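Local coordinates for protein S-adenosylmethionine-dependent methyltransferase (PDB 1Y8C) that probably transfers methyl groups from S-adenosylmethionine to an acceptor that is not identified, at residues Asn218-Val223 / Thr239-Leu244; Asp103-Cys108 / Gly136-Asp141; Asp174-Met179 / Glu197-Ala202; Gln150-Asn155 / Trp168-Glu173. All coordinates share one frame; numbering follows the deposited sequence.

Overall arrangement
Along the chain, contact 2 comes first: its segments 103-108 and 136-141 are parallel neighbours, and the loop it closes carries helix 118-129. Contact 4 follows, joining the end of helix 145-152 to strand 164-173, and contact 3 then ties strand 176-186 to strand 191-201 as a hairpin. Contact 1 closes last, between strands 217-224 and 237-244. All four lie in series, without nesting or crossing. Contacts 2 and 1 touch within the seven-stranded sheet, their centres about 9 Å apart. Contacts 4 and 3 touch in the separate four-stranded antiparallel sheet, and the centres of contacts 2 and 3 are about 23 Å apart.

Contact 1 of 4, residues Asn218-Val223 / Thr239-Leu244; sequences NILDKV and TYLVKL
The ring of Y240 has K222 over one face, where CG stands 4.0 Å above the ring plane, shifted toward the rim, and CD lies 3.6 Å from Y240 CE2. At the ring edge, near its plane, CD1 of I219 comes within 4.1 Å of Y240 CE2; the ring of F140, from the neighbouring strand 136-143, meets it with its plane nearly parallel. K222 starts with CG anti to the backbone N (chi1 -178°) and runs alongside the ring before bending at chi3; its NZ forms a salt bridge with E205, while Y240 OH is hydrogen-bonded to E209. Strand 237-244 runs antiparallel to its neighbours, as the last strand does in Rossmann-like methyltransferases, and 217-224 forms the edge of the sheet. A classic beta bulge interrupts their register: L220 and D221 both face L241, whose O accepts a 2.6 Å bond from L220 N and a weak one from D221 N. Paired bonds flank it, N218 with K243 and V223 with T239. On the sheet face of L241 and K243, L220 CB meets L241 CD2 at 4.0 Å, and both L220 methyls press on the aliphatic stem of K243, CD1 lying 3.4 Å from K243 CG.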
loop_
_atom_site.group_PDB
_atom_site.type_symbol
_atom_site.label_atom_id
_atom_site.label_comp_id
_atom_site.label_asym_id
_atom_site.label_seq_id
_atom_site.Cartn_x
_atom_site.Cartn_y
_atom_site.Cartn_z
ATOM N N ASN A 218 -9.791 -1.033 16.548
ATOM C CA ASN A 218 -8.918 -0.659 17.666
ATOM C C ASN A 218 -7.436 -0.774 17.271
ATOM O O ASN A 218 -7.039 -1.710 16.568
ATOM C CB ASN A 218 -9.214 -1.558 18.885
ATOM C CG ASN A 218 -8.348 -1.218 20.105
ATOM O OD1 ASN A 218 -8.392 -0.095 20.623
ATOM N ND2 ASN A 218 -7.561 -2.195 20.570
ATOM N N ILE A 219 -6.620 0.175 17.724
ATOM C CA ILE A 219 -5.194 0.161 17.398
ATOM C C ILE A 219 -4.406 -0.801 18.283
ATOM O O ILE A 219 -4.480 -0.740 19.510
ATOM C CB ILE A 219 -4.572 1.576 17.512
ATOM C CG1 ILE A 219 -5.293 2.540 16.573
ATOM C CG2 ILE A 219 -3.096 1.537 17.128
ATOM C CD1 ILE A 219 -4.772 3.948 16.640
ATOM N N LEU A 220 -3.656 -1.693 17.647
ATOM C CA LEU A 220 -2.858 -2.678 18.364
ATOM C C LEU A 220 -1.400 -2.242 18.398
ATOM O O LEU A 220 -0.609 -2.721 19.208
ATOM C CB LEU A 220 -2.976 -4.047 17.686
ATOM C CG LEU A 220 -3.701 -5.152 18.467
ATOM C CD1 LEU A 220 -5.065 -4.669 18.942
ATOM C CD2 LEU A 220 -3.849 -6.373 17.583
ATOM N N ASP A 221 -1.043 -1.329 17.510
ATOM C CA ASP A 221 0.313 -0.845 17.471
ATOM C C ASP A 221 0.467 0.158 16.352
ATOM O O ASP A 221 -0.188 0.056 15.320
ATOM C CB ASP A 221 1.299 -1.999 17.279
ATOM C CG ASP A 221 2.604 -1.787 18.051
ATOM O OD1 ASP A 221 3.066 -0.624 18.144
ATOM O OD2 ASP A 221 3.169 -2.786 18.548
ATOM N N LYS A 222 1.334 1.137 16.591
ATOM C CA LYS A 222 1.635 2.197 15.645
ATOM C C LYS A 222 3.153 2.360 15.636
ATOM O O LYS A 222 3.724 2.985 16.534
ATOM C CB LYS A 222 0.975 3.502 16.086
ATOM C CG LYS A 222 1.213 4.632 15.108
ATOM C CD LYS A 222 0.417 5.887 15.435
ATOM C CE LYS A 222 0.815 6.501 16.777
ATOM N NZ LYS A 222 0.161 7.833 16.993
ATOM N N VAL A 223 3.800 1.798 14.618
ATOM C CA VAL A 223 5.252 1.864 14.518
ATOM C C VAL A 223 5.787 2.638 13.315
ATOM O O VAL A 223 5.032 3.145 12.480
ATOM C CB VAL A 223 5.854 0.461 14.465
ATOM C CG1 VAL A 223 5.371 -0.349 15.654
ATOM C CG2 VAL A 223 5.485 -0.214 13.138
ATOM N N THR A 239 3.293 2.617 10.054
ATOM C CA THR A 239 2.596 1.353 9.871
ATOM C C THR A 239 1.641 1.089 11.020
ATOM O O THR A 239 2.058 0.958 12.162
ATOM C CB THR A 239 3.563 0.177 9.759
ATOM O OG1 THR A 239 4.346 0.303 8.559
ATOM C CG2 THR A 239 2.773 -1.131 9.709
ATOM N N TYR A 240 0.353 1.039 10.706
ATOM C CA TYR A 240 -0.670 0.775 11.703
ATOM C C TYR A 240 -1.045 -0.704 11.721
ATOM O O TYR A 240 -1.052 -1.388 10.689
ATOM C CB TYR A 240 -1.945 1.562 11.417
ATOM C CG TYR A 240 -1.920 3.018 11.821
ATOM C CD1 TYR A 240 -1.482 4.005 10.932
ATOM C CD2 TYR A 240 -2.373 3.415 13.078
ATOM C CE1 TYR A 240 -1.502 5.350 11.278
ATOM C CE2 TYR A 240 -2.398 4.759 13.441
ATOM C CZ TYR A 240 -1.962 5.721 12.531
ATOM O OH TYR A 240 -2.013 7.047 12.890
ATOM N N LEU A 241 -1.370 -1.180 12.914
ATOM C CA LEU A 241 -1.786 -2.554 13.116
ATOM C C LEU A 241 -3.063 -2.494 13.950
ATOM O O LEU A 241 -3.032 -2.106 15.112
ATOM C CB LEU A 241 -0.707 -3.308 13.868
ATOM C CG LEU A 241 -0.664 -4.763 13.429
ATOM C CD1 LEU A 241 0.781 -5.137 13.120
ATOM C CD2 LEU A 241 -1.273 -5.660 14.500
ATOM N N VAL A 242 -4.187 -2.876 13.348
ATOM C CA VAL A 242 -5.466 -2.825 14.040
ATOM C C VAL A 242 -6.261 -4.127 13.967
ATOM O O VAL A 242 -5.916 -5.048 13.217
ATOM C CB VAL A 242 -6.337 -1.675 13.481
ATOM C CG1 VAL A 242 -5.475 -0.441 13.258
ATOM C CG2 VAL A 242 -7.013 -2.106 12.189
ATOM N N LYS A 243 -7.330 -4.181 14.761
ATOM C CA LYS A 243 -8.219 -5.339 14.813
ATOM C C LYS A 243 -9.641 -4.887 15.127
ATOM O O LYS A 243 -9.873 -3.720 15.452
ATOM C CB LYS A 243 -7.770 -6.343 15.881
ATOM C CG LYS A 243 -7.757 -5.805 17.294
ATOM C CD LYS A 243 -7.932 -6.918 18.318
ATOM C CE LYS A 243 -6.893 -8.037 18.164
ATOM N NZ LYS A 243 -7.303 -9.145 17.232
ATOM N N LEU A 244 -10.588 -5.818 15.029
ATOM C CA LEU A 244 -11.988 -5.520 15.298
ATOM C C LEU A 244 -12.191 -5.181 16.750
ATOM O O LEU A 244 -11.882 -5.991 17.623
ATOM C CB LEU A 244 -12.856 -6.715 14.955
ATOM C CG LEU A 244 -13.861 -6.509 13.841
ATOM C CD1 LEU A 244 -13.204 -5.877 12.633
ATOM C CD2 LEU A 244 -14.439 -7.863 13.501
#

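Contact 2 of 4, residues Asp103-Cys108 / Gly136-Asp141; sequences DLITCC and GVFIFD
Two adjacent parallel strands in the centre of the Rossmann-like sheet meet here, linked by a beta-alpha-beta crossover through helix 118-129. Their segments run only 9° apart and zip together by five backbone bonds, from V137 N to D103 O at one end to D141 N to C107 O at the other. The bond from I139 N to I105 O is short and straight (2.8 Å, 168° at the hydrogen), nearly along the carbonyl axis. At the C-terminal end a water donates to both C107 O and D141 O, bridging the strands beyond their last direct bond. On the face of I105, C107, F138 and F140, F138 CG is anti to the backbone N (chi1 170°), so the ring leans toward the partner strand. Its edge receives I105 O, 3.2 Å from F138 CD1, and the methyl I105 CG2 lies 3.7 Å from that same F138 CD1. Over one face of the F138 ring stands F140 CD2, offset toward the rim. F140 CG takes the crowded position between the backbone N and the carbonyl carbon, and F140 CB lies 3.9 Å from C107 CB. Just past the end of strand 104-107, C108 CB lies 3.3 Å from D141 OD2; this buried carboxylate is hydrogen-bonded to Y226 and salt-bridged to R237, which would favour its charged form. Helix 118-129 packs on I105, C107 and F138, helix 20-32 lies against L104 and I139, and strands 40-44 and 237-244 extend the sheet beyond either strand.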
loop_
_atom_site.group_PDB
_atom_site.type_symbol
_atom_site.label_atom_id
_atom_site.label_comp_id
_atom_site.label_asym_id
_atom_site.label_seq_id
_atom_site.Cartn_x
_atom_site.Cartn_y
_atom_site.Cartn_z
ATOM N N ASP A 103 -8.342 -13.331 8.059
ATOM C CA ASP A 103 -7.543 -13.342 9.275
ATOM C C ASP A 103 -6.573 -12.186 9.218
ATOM O O ASP A 103 -6.284 -11.549 10.230
ATOM C CB ASP A 103 -6.770 -14.651 9.369
ATOM C CG ASP A 103 -7.682 -15.843 9.514
ATOM O OD1 ASP A 103 -8.328 -15.939 10.579
ATOM O OD2 ASP A 103 -7.765 -16.668 8.574
ATOM N N LEU A 104 -6.075 -11.930 8.016
ATOM C CA LEU A 104 -5.134 -10.858 7.788
ATOM C C LEU A 104 -5.515 -10.038 6.562
ATOM O O LEU A 104 -5.759 -10.591 5.486
ATOM C CB LEU A 104 -3.724 -11.421 7.587
ATOM C CG LEU A 104 -2.709 -10.403 7.030
ATOM C CD1 LEU A 104 -2.563 -9.281 8.030
ATOM C CD2 LEU A 104 -1.355 -11.063 6.760
ATOM N N ILE A 105 -5.567 -8.724 6.730
ATOM C CA ILE A 105 -5.866 -7.831 5.620
ATOM C C ILE A 105 -4.709 -6.842 5.544
ATOM O O ILE A 105 -4.308 -6.269 6.565
ATOM C CB ILE A 105 -7.197 -7.047 5.842
ATOM C CG1 ILE A 105 -8.382 -8.022 5.863
ATOM C CG2 ILE A 105 -7.393 -6.021 4.745
ATOM C CD1 ILE A 105 -9.718 -7.375 6.192
ATOM N N THR A 106 -4.144 -6.676 4.351
ATOM C CA THR A 106 -3.047 -5.725 4.177
ATOM C C THR A 106 -3.331 -4.687 3.112
ATOM O O THR A 106 -4.014 -4.935 2.122
ATOM C CB THR A 106 -1.696 -6.376 3.757
ATOM O OG1 THR A 106 -1.855 -7.065 2.511
ATOM C CG2 THR A 106 -1.189 -7.308 4.819
ATOM N N CYS A 107 -2.780 -3.509 3.330
ATOM C CA CYS A 107 -2.916 -2.425 2.381
ATOM C C CYS A 107 -1.681 -1.583 2.609
ATOM O O CYS A 107 -1.633 -0.746 3.516
ATOM C CB CYS A 107 -4.181 -1.628 2.650
ATOM S SG CYS A 107 -4.443 -0.370 1.423
ATOM N N CYS A 108 -0.679 -1.828 1.776
ATOM C CA CYS A 108 0.606 -1.155 1.897
ATOM C C CYS A 108 0.933 -0.139 0.796
ATOM O O CYS A 108 0.060 0.249 0.009
ATOM C CB CYS A 108 1.694 -2.232 1.961
ATOM S SG CYS A 108 1.290 -3.567 3.158
ATOM N N GLY A 136 -9.140 -11.169 13.877
ATOM C CA GLY A 136 -8.274 -10.952 12.729
ATOM C C GLY A 136 -7.496 -9.643 12.834
ATOM O O GLY A 136 -7.855 -8.760 13.619
ATOM N N VAL A 137 -6.439 -9.509 12.032
ATOM C CA VAL A 137 -5.609 -8.312 12.054
ATOM C C VAL A 137 -5.605 -7.570 10.725
ATOM O O VAL A 137 -5.669 -8.186 9.661
ATOM C CB VAL A 137 -4.147 -8.667 12.441
ATOM C CG1 VAL A 137 -3.278 -7.422 12.423
ATOM C CG2 VAL A 137 -4.115 -9.290 13.823
ATOM N N PHE A 138 -5.552 -6.239 10.800
ATOM C CA PHE A 138 -5.518 -5.383 9.613
ATOM C C PHE A 138 -4.270 -4.502 9.673
ATOM O O PHE A 138 -4.103 -3.705 10.601
ATOM C CB PHE A 138 -6.780 -4.509 9.534
ATOM C CG PHE A 138 -6.716 -3.432 8.466
ATOM C CD1 PHE A 138 -6.097 -3.683 7.234
ATOM C CD2 PHE A 138 -7.302 -2.179 8.683
ATOM C CE1 PHE A 138 -6.051 -2.705 6.228
ATOM C CE2 PHE A 138 -7.267 -1.190 7.691
ATOM C CZ PHE A 138 -6.639 -1.456 6.451
ATOM N N ILE A 139 -3.402 -4.653 8.677
ATOM C CA ILE A 139 -2.152 -3.903 8.606
ATOM C C ILE A 139 -2.076 -3.009 7.363
ATOM O O ILE A 139 -2.266 -3.474 6.238
ATOM C CB ILE A 139 -0.945 -4.884 8.625
ATOM C CG1 ILE A 139 -0.981 -5.702 9.915
ATOM C CG2 ILE A 139 0.356 -4.131 8.523
ATOM C CD1 ILE A 139 0.135 -6.719 10.051
ATOM N N PHE A 140 -1.804 -1.724 7.569
ATOM C CA PHE A 140 -1.699 -0.783 6.459
ATOM C C PHE A 140 -0.727 0.334 6.813
ATOM O O PHE A 140 -0.477 0.593 7.989
ATOM C CB PHE A 140 -3.069 -0.178 6.143
ATOM C CG PHE A 140 -3.559 0.805 7.177
ATOM C CD1 PHE A 140 -3.398 2.172 6.993
ATOM C CD2 PHE A 140 -4.204 0.364 8.330
ATOM C CE1 PHE A 140 -3.876 3.084 7.938
ATOM C CE2 PHE A 140 -4.687 1.280 9.286
ATOM C CZ PHE A 140 -4.523 2.637 9.089
ATOM N N ASP A 141 -0.172 0.997 5.803
ATOM C CA ASP A 141 0.743 2.091 6.077
ATOM C C ASP A 141 0.339 3.329 5.326
ATOM O O ASP A 141 -0.441 3.270 4.379
ATOM C CB ASP A 141 2.175 1.723 5.692
ATOM C CG ASP A 141 2.364 1.598 4.195
ATOM O OD1 ASP A 141 2.325 2.630 3.488
ATOM O OD2 ASP A 141 2.552 0.458 3.725
HETATM O O HOH W 1 -1.815 1.983 2.643
#

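Contact 3 of 4, residues Asp174-Met179 / Glu197-Ala202; sequences DDLVSM and EHEERA
Antiparallel backbones, with short segments at 162°, are joined by five main-chain bonds; V177 N to E200 O (2.9 Å) and A202 N to D175 O are both nearly straight at 175°. This is the open end of the hairpin 176-186/191-201, at the edge of the four-stranded sheet. On the face of L176, S178, E199 and R201, L176 and E199 cross at about a right angle. L176 CG, anti to the backbone N (chi1 -173°), places CD1 3.5 Å from E199 CG, while CD2 rests 3.4 Å from E199 CD. The extended E199 chain thus presents its stem to the leucine and its OE2 to S178 OG, a weak 3.5 Å hydrogen bond. Beyond, R201 lays CG 3.3 Å from D175 O before its NE turns to I116 O. On the other face, the selenomethionine M179 crosses E200 obliquely and bends at chi3, so that M179 CE lies 3.6 Å from E200 CG and 3.5 Å from E200 OE2. E200 is buried: OE1 is hydrogen-bonded to N143, and OE2 lies close to the carboxylate of D110. That pairing of like charges, beside the apolar methyl of M179, would tend to raise the pKa of E200, so one of the two acids may carry a proton.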
loop_
_atom_site.group_PDB
_atom_site.type_symbol
_atom_site.label_atom_id
_atom_site.label_comp_id
_atom_site.label_asym_id
_atom_site.label_seq_id
_atom_site.Cartn_x
_atom_site.Cartn_y
_atom_site.Cartn_z
ATOM N N ASP A 174 -3.099 22.778 0.539
ATOM C CA ASP A 174 -4.254 22.406 1.342
ATOM C C ASP A 174 -4.248 20.909 1.659
ATOM O O ASP A 174 -5.146 20.165 1.264
ATOM C CB ASP A 174 -5.529 22.804 0.578
ATOM C CG ASP A 174 -6.807 22.550 1.366
ATOM O OD1 ASP A 174 -6.860 22.891 2.572
ATOM O OD2 ASP A 174 -7.769 22.026 0.758
ATOM N N ASP A 175 -3.210 20.478 2.363
ATOM C CA ASP A 175 -3.064 19.087 2.761
ATOM C C ASP A 175 -3.090 18.049 1.640
ATOM O O ASP A 175 -3.158 16.846 1.910
ATOM C CB ASP A 175 -4.137 18.733 3.782
ATOM C CG ASP A 175 -4.113 19.646 4.974
ATOM O OD1 ASP A 175 -2.999 19.902 5.485
ATOM O OD2 ASP A 175 -5.203 20.100 5.395
ATOM N N LEU A 176 -3.031 18.499 0.394
ATOM C CA LEU A 176 -3.040 17.579 -0.729
ATOM C C LEU A 176 -1.771 17.745 -1.544
ATOM O O LEU A 176 -1.398 18.862 -1.897
ATOM C CB LEU A 176 -4.254 17.839 -1.624
ATOM C CG LEU A 176 -4.484 16.834 -2.760
ATOM C CD1 LEU A 176 -4.746 15.456 -2.166
ATOM C CD2 LEU A 176 -5.679 17.257 -3.610
ATOM N N VAL A 177 -1.110 16.633 -1.839
ATOM C CA VAL A 177 0.109 16.657 -2.628
ATOM C C VAL A 177 -0.168 16.108 -4.011
ATOM O O VAL A 177 -0.694 15.010 -4.153
ATOM C CB VAL A 177 1.203 15.786 -1.999
ATOM C CG1 VAL A 177 2.436 15.765 -2.892
ATOM C CG2 VAL A 177 1.558 16.316 -0.635
ATOM N N SER A 178 0.183 16.868 -5.036
ATOM C CA SER A 178 -0.028 16.393 -6.394
ATOM C C SER A 178 1.337 16.101 -7.005
ATOM O O SER A 178 2.204 16.972 -7.061
ATOM C CB SER A 178 -0.769 17.450 -7.196
ATOM O OG SER A 178 -1.862 17.937 -6.432
HETATM N N MSE A 179 1.525 14.866 -7.444
HETATM C CA MSE A 179 2.786 14.450 -8.014
HETATM C C MSE A 179 2.661 14.202 -9.501
HETATM O O MSE A 179 1.795 13.456 -9.948
HETATM C CB MSE A 179 3.256 13.170 -7.335
HETATM C CG MSE A 179 3.175 13.195 -5.817
HETATM SE SE MSE A 179 3.657 11.477 -5.050
HETATM C CE MSE A 179 1.941 10.938 -4.339
ATOM N N GLU A 197 0.688 10.414 -12.708
ATOM C CA GLU A 197 0.159 11.549 -11.972
ATOM C C GLU A 197 -0.724 11.040 -10.844
ATOM O O GLU A 197 -1.815 10.525 -11.078
ATOM C CB GLU A 197 -0.633 12.452 -12.913
ATOM C CG GLU A 197 -1.307 13.619 -12.220
ATOM C CD GLU A 197 -1.895 14.631 -13.197
ATOM O OE1 GLU A 197 -2.696 15.490 -12.747
ATOM O OE2 GLU A 197 -1.550 14.579 -14.406
ATOM N N HIS A 198 -0.244 11.173 -9.615
ATOM C CA HIS A 198 -1.004 10.703 -8.467
ATOM C C HIS A 198 -1.264 11.844 -7.485
ATOM O O HIS A 198 -0.568 12.858 -7.490
ATOM C CB HIS A 198 -0.247 9.566 -7.770
ATOM C CG HIS A 198 0.113 8.433 -8.681
ATOM N ND1 HIS A 198 1.354 7.830 -8.666
ATOM C CD2 HIS A 198 -0.602 7.796 -9.638
ATOM C CE1 HIS A 198 1.388 6.873 -9.575
ATOM N NE2 HIS A 198 0.215 6.830 -10.180
ATOM N N GLU A 199 -2.269 11.657 -6.640
ATOM C CA GLU A 199 -2.639 12.649 -5.651
ATOM C C GLU A 199 -2.790 11.939 -4.314
ATOM O O GLU A 199 -3.523 10.956 -4.216
ATOM C CB GLU A 199 -3.952 13.274 -6.072
ATOM C CG GLU A 199 -4.222 14.651 -5.544
ATOM C CD GLU A 199 -5.276 15.352 -6.388
ATOM O OE1 GLU A 199 -6.401 14.808 -6.501
ATOM O OE2 GLU A 199 -4.979 16.437 -6.939
ATOM N N GLU A 200 -2.080 12.419 -3.296
ATOM C CA GLU A 200 -2.149 11.820 -1.958
ATOM C C GLU A 200 -2.505 12.886 -0.913
ATOM O O GLU A 200 -2.045 14.026 -0.993
ATOM C CB GLU A 200 -0.806 11.152 -1.583
ATOM C CG GLU A 200 -0.614 9.730 -2.145
ATOM C CD GLU A 200 0.617 8.993 -1.579
ATOM O OE1 GLU A 200 0.998 9.239 -0.407
ATOM O OE2 GLU A 200 1.184 8.138 -2.303
ATOM N N ARG A 201 -3.340 12.528 0.056
ATOM C CA ARG A 201 -3.699 13.487 1.084
ATOM C C ARG A 201 -2.820 13.280 2.295
ATOM O O ARG A 201 -2.489 12.148 2.654
ATOM C CB ARG A 201 -5.162 13.359 1.514
ATOM C CG ARG A 201 -5.688 14.686 2.029
ATOM C CD ARG A 201 -6.549 14.580 3.264
ATOM N NE ARG A 201 -7.975 14.587 2.942
ATOM C CZ ARG A 201 -8.914 15.118 3.728
ATOM N NH1 ARG A 201 -8.573 15.688 4.879
ATOM N NH2 ARG A 201 -10.196 15.074 3.374
ATOM N N ALA A 202 -2.438 14.378 2.930
ATOM C CA ALA A 202 -1.596 14.287 4.103
ATOM C C ALA A 202 -2.469 14.235 5.344
ATOM O O ALA A 202 -2.922 15.263 5.841
ATOM C CB ALA A 202 -0.654 15.474 4.155
#

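Contact 4 of 4, residues Gln150-Asn155 / Trp168-Glu173; sequences QVLGNN and WENQFE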
loop_
_atom_site.group_PDB
_atom_site.type_symbol
_atom_site.label_atom_id
_atom_site.label_comp_id
_atom_site.label_asym_id
_atom_site.label_seq_id
_atom_site.Cartn_x
_atom_site.Cartn_y
_atom_site.Cartn_z
ATOM N N GLN A 150 6.400 18.414 4.038
ATOM C CA GLN A 150 7.743 18.974 4.049
ATOM C C GLN A 150 8.692 18.292 3.074
ATOM O O GLN A 150 9.071 18.873 2.065
ATOM C CB GLN A 150 8.335 18.896 5.453
ATOM C CG GLN A 150 7.492 19.550 6.522
ATOM C CD GLN A 150 7.134 20.967 6.167
ATOM O OE1 GLN A 150 7.880 21.643 5.463
ATOM N NE2 GLN A 150 5.992 21.434 6.656
ATOM N N VAL A 151 9.075 17.057 3.380
ATOM C CA VAL A 151 10.007 16.311 2.545
ATOM C C VAL A 151 9.632 16.312 1.061
ATOM O O VAL A 151 10.514 16.303 0.198
ATOM C CB VAL A 151 10.151 14.869 3.052
ATOM C CG1 VAL A 151 11.322 14.198 2.368
ATOM C CG2 VAL A 151 10.342 14.874 4.564
ATOM N N LEU A 152 8.339 16.307 0.749
ATOM C CA LEU A 152 7.927 16.365 -0.651
ATOM C C LEU A 152 7.573 17.805 -1.005
ATOM O O LEU A 152 8.210 18.409 -1.867
ATOM C CB LEU A 152 6.719 15.472 -0.925
ATOM C CG LEU A 152 6.941 13.972 -1.084
ATOM C CD1 LEU A 152 5.652 13.357 -1.582
ATOM C CD2 LEU A 152 8.051 13.695 -2.081
ATOM N N GLY A 153 6.563 18.348 -0.331
ATOM C CA GLY A 153 6.137 19.711 -0.585
ATOM C C GLY A 153 6.045 20.083 -2.053
ATOM O O GLY A 153 5.329 19.433 -2.814
ATOM N N ASN A 154 6.775 21.133 -2.441
ATOM C CA ASN A 154 6.811 21.631 -3.819
ATOM C C ASN A 154 8.244 21.574 -4.374
ATOM O O ASN A 154 8.785 22.589 -4.809
ATOM C CB ASN A 154 6.325 23.086 -3.867
ATOM C CG ASN A 154 4.929 23.265 -3.291
ATOM O OD1 ASN A 154 3.924 22.975 -3.944
ATOM N ND2 ASN A 154 4.864 23.744 -2.054
ATOM N N ASN A 155 8.857 20.393 -4.357
ATOM C CA ASN A 155 10.225 20.219 -4.854
ATOM C C ASN A 155 10.284 19.448 -6.174
ATOM O O ASN A 155 9.974 18.257 -6.219
ATOM C CB ASN A 155 11.081 19.469 -3.821
ATOM C CG ASN A 155 11.302 20.260 -2.536
ATOM O OD1 ASN A 155 11.795 21.392 -2.564
ATOM N ND2 ASN A 155 10.960 19.655 -1.399
ATOM N N TRP A 168 10.378 14.677 -11.792
ATOM C CA TRP A 168 9.294 14.597 -10.816
ATOM C C TRP A 168 8.967 15.970 -10.227
ATOM O O TRP A 168 9.811 16.596 -9.607
ATOM C CB TRP A 168 9.726 13.595 -9.728
ATOM C CG TRP A 168 8.829 13.464 -8.529
ATOM C CD1 TRP A 168 7.639 14.103 -8.317
ATOM C CD2 TRP A 168 9.069 12.667 -7.361
ATOM N NE1 TRP A 168 7.127 13.758 -7.098
ATOM C CE2 TRP A 168 7.975 12.875 -6.491
ATOM C CE3 TRP A 168 10.089 11.793 -6.973
ATOM C CZ2 TRP A 168 7.884 12.244 -5.233
ATOM C CZ3 TRP A 168 9.998 11.163 -5.721
ATOM C CH2 TRP A 168 8.901 11.390 -4.874
ATOM N N GLU A 169 7.744 16.442 -10.437
ATOM C CA GLU A 169 7.344 17.737 -9.899
ATOM C C GLU A 169 6.274 17.563 -8.812
ATOM O O GLU A 169 5.264 16.895 -9.023
ATOM C CB GLU A 169 6.794 18.637 -11.009
ATOM C CG GLU A 169 7.149 20.108 -10.834
ATOM C CD GLU A 169 6.097 21.054 -11.393
ATOM O OE1 GLU A 169 5.716 20.901 -12.572
ATOM O OE2 GLU A 169 5.659 21.958 -10.649
ATOM N N ASN A 170 6.510 18.162 -7.650
ATOM C CA ASN A 170 5.578 18.071 -6.542
ATOM C C ASN A 170 4.854 19.378 -6.316
ATOM O O ASN A 170 5.457 20.446 -6.340
ATOM C CB ASN A 170 6.309 17.677 -5.256
ATOM C CG ASN A 170 6.520 16.176 -5.135
ATOM O OD1 ASN A 170 7.597 15.721 -4.745
ATOM N ND2 ASN A 170 5.489 15.401 -5.452
ATOM N N GLN A 171 3.553 19.290 -6.101
ATOM C CA GLN A 171 2.746 20.467 -5.843
ATOM C C GLN A 171 1.973 20.179 -4.563
ATOM O O GLN A 171 1.147 19.268 -4.522
ATOM C CB GLN A 171 1.807 20.715 -7.031
ATOM C CG GLN A 171 0.471 21.371 -6.697
ATOM C CD GLN A 171 0.614 22.730 -6.039
ATOM O OE1 GLN A 171 -0.352 23.262 -5.485
ATOM N NE2 GLN A 171 1.811 23.305 -6.104
ATOM N N PHE A 172 2.273 20.920 -3.504
ATOM C CA PHE A 172 1.577 20.726 -2.239
ATOM C C PHE A 172 0.663 21.900 -1.973
ATOM O O PHE A 172 1.077 23.057 -2.077
ATOM C CB PHE A 172 2.547 20.579 -1.066
ATOM C CG PHE A 172 1.856 20.330 0.251
ATOM C CD1 PHE A 172 1.063 19.197 0.431
ATOM C CD2 PHE A 172 2.007 21.213 1.311
ATOM C CE1 PHE A 172 0.414 18.952 1.640
ATOM C CE2 PHE A 172 1.361 20.980 2.528
ATOM C CZ PHE A 172 0.571 19.843 2.695
ATOM N N GLU A 173 -0.576 21.591 -1.600
ATOM C CA GLU A 173 -1.577 22.616 -1.347
ATOM C C GLU A 173 -2.784 22.104 -0.562
ATOM O O GLU A 173 -3.409 21.110 -0.938
ATOM C CB GLU A 173 -2.028 23.180 -2.693
ATOM C CG GLU A 173 -3.392 23.818 -2.718
ATOM C CD GLU A 173 -3.761 24.299 -4.108
ATOM O OE1 GLU A 173 -3.682 23.488 -5.058
ATOM O OE2 GLU A 173 -4.125 25.484 -4.259
#
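The close packing lies around L152 and G153, where helix 145-152 ends against strand 164-173. L152, with CG anti to the carbonyl carbon, sends CD2 to the six-membered part of the W168 indole, 3.5 Å from CZ2, the two side chains crossing at about a right angle. The same methyl reaches the end of N170, which crosses L152 obliquely. G153 leaves the helix with positive phi (44°), a backbone shape that glycine adopts readily, and its O then lies 3.2 Å from N170 CB and 3.5 Å from F172 CB. The exposed part, formed by N154 and N155, is joined to the strand by a single hydrogen bond, through N154. The N154 side chain crosses F172 at about a right angle, and OD1 accepts that bond from F172 N, at 2.7 Å and 166° at the hydrogen. The N-H comes from above the amide plane, 49° out of it, rather than along a lone pair. From N154 CA a C-H is directed at N170 O, 3.1 Å away. N155 stays on its own side, its backbone N bonded to L152 O, and its CB is directed away from the strand. The turn after the helix is thus laid across the strand, and the chain continues into strand 157-161, which pairs with 164-173 through F157 and W168. On the other flank, strand 176-186 bonds to Q171 through S178 and packs M179 on W168 and N170 and V177 on F172, while S149 of helix 145-152 touches F172.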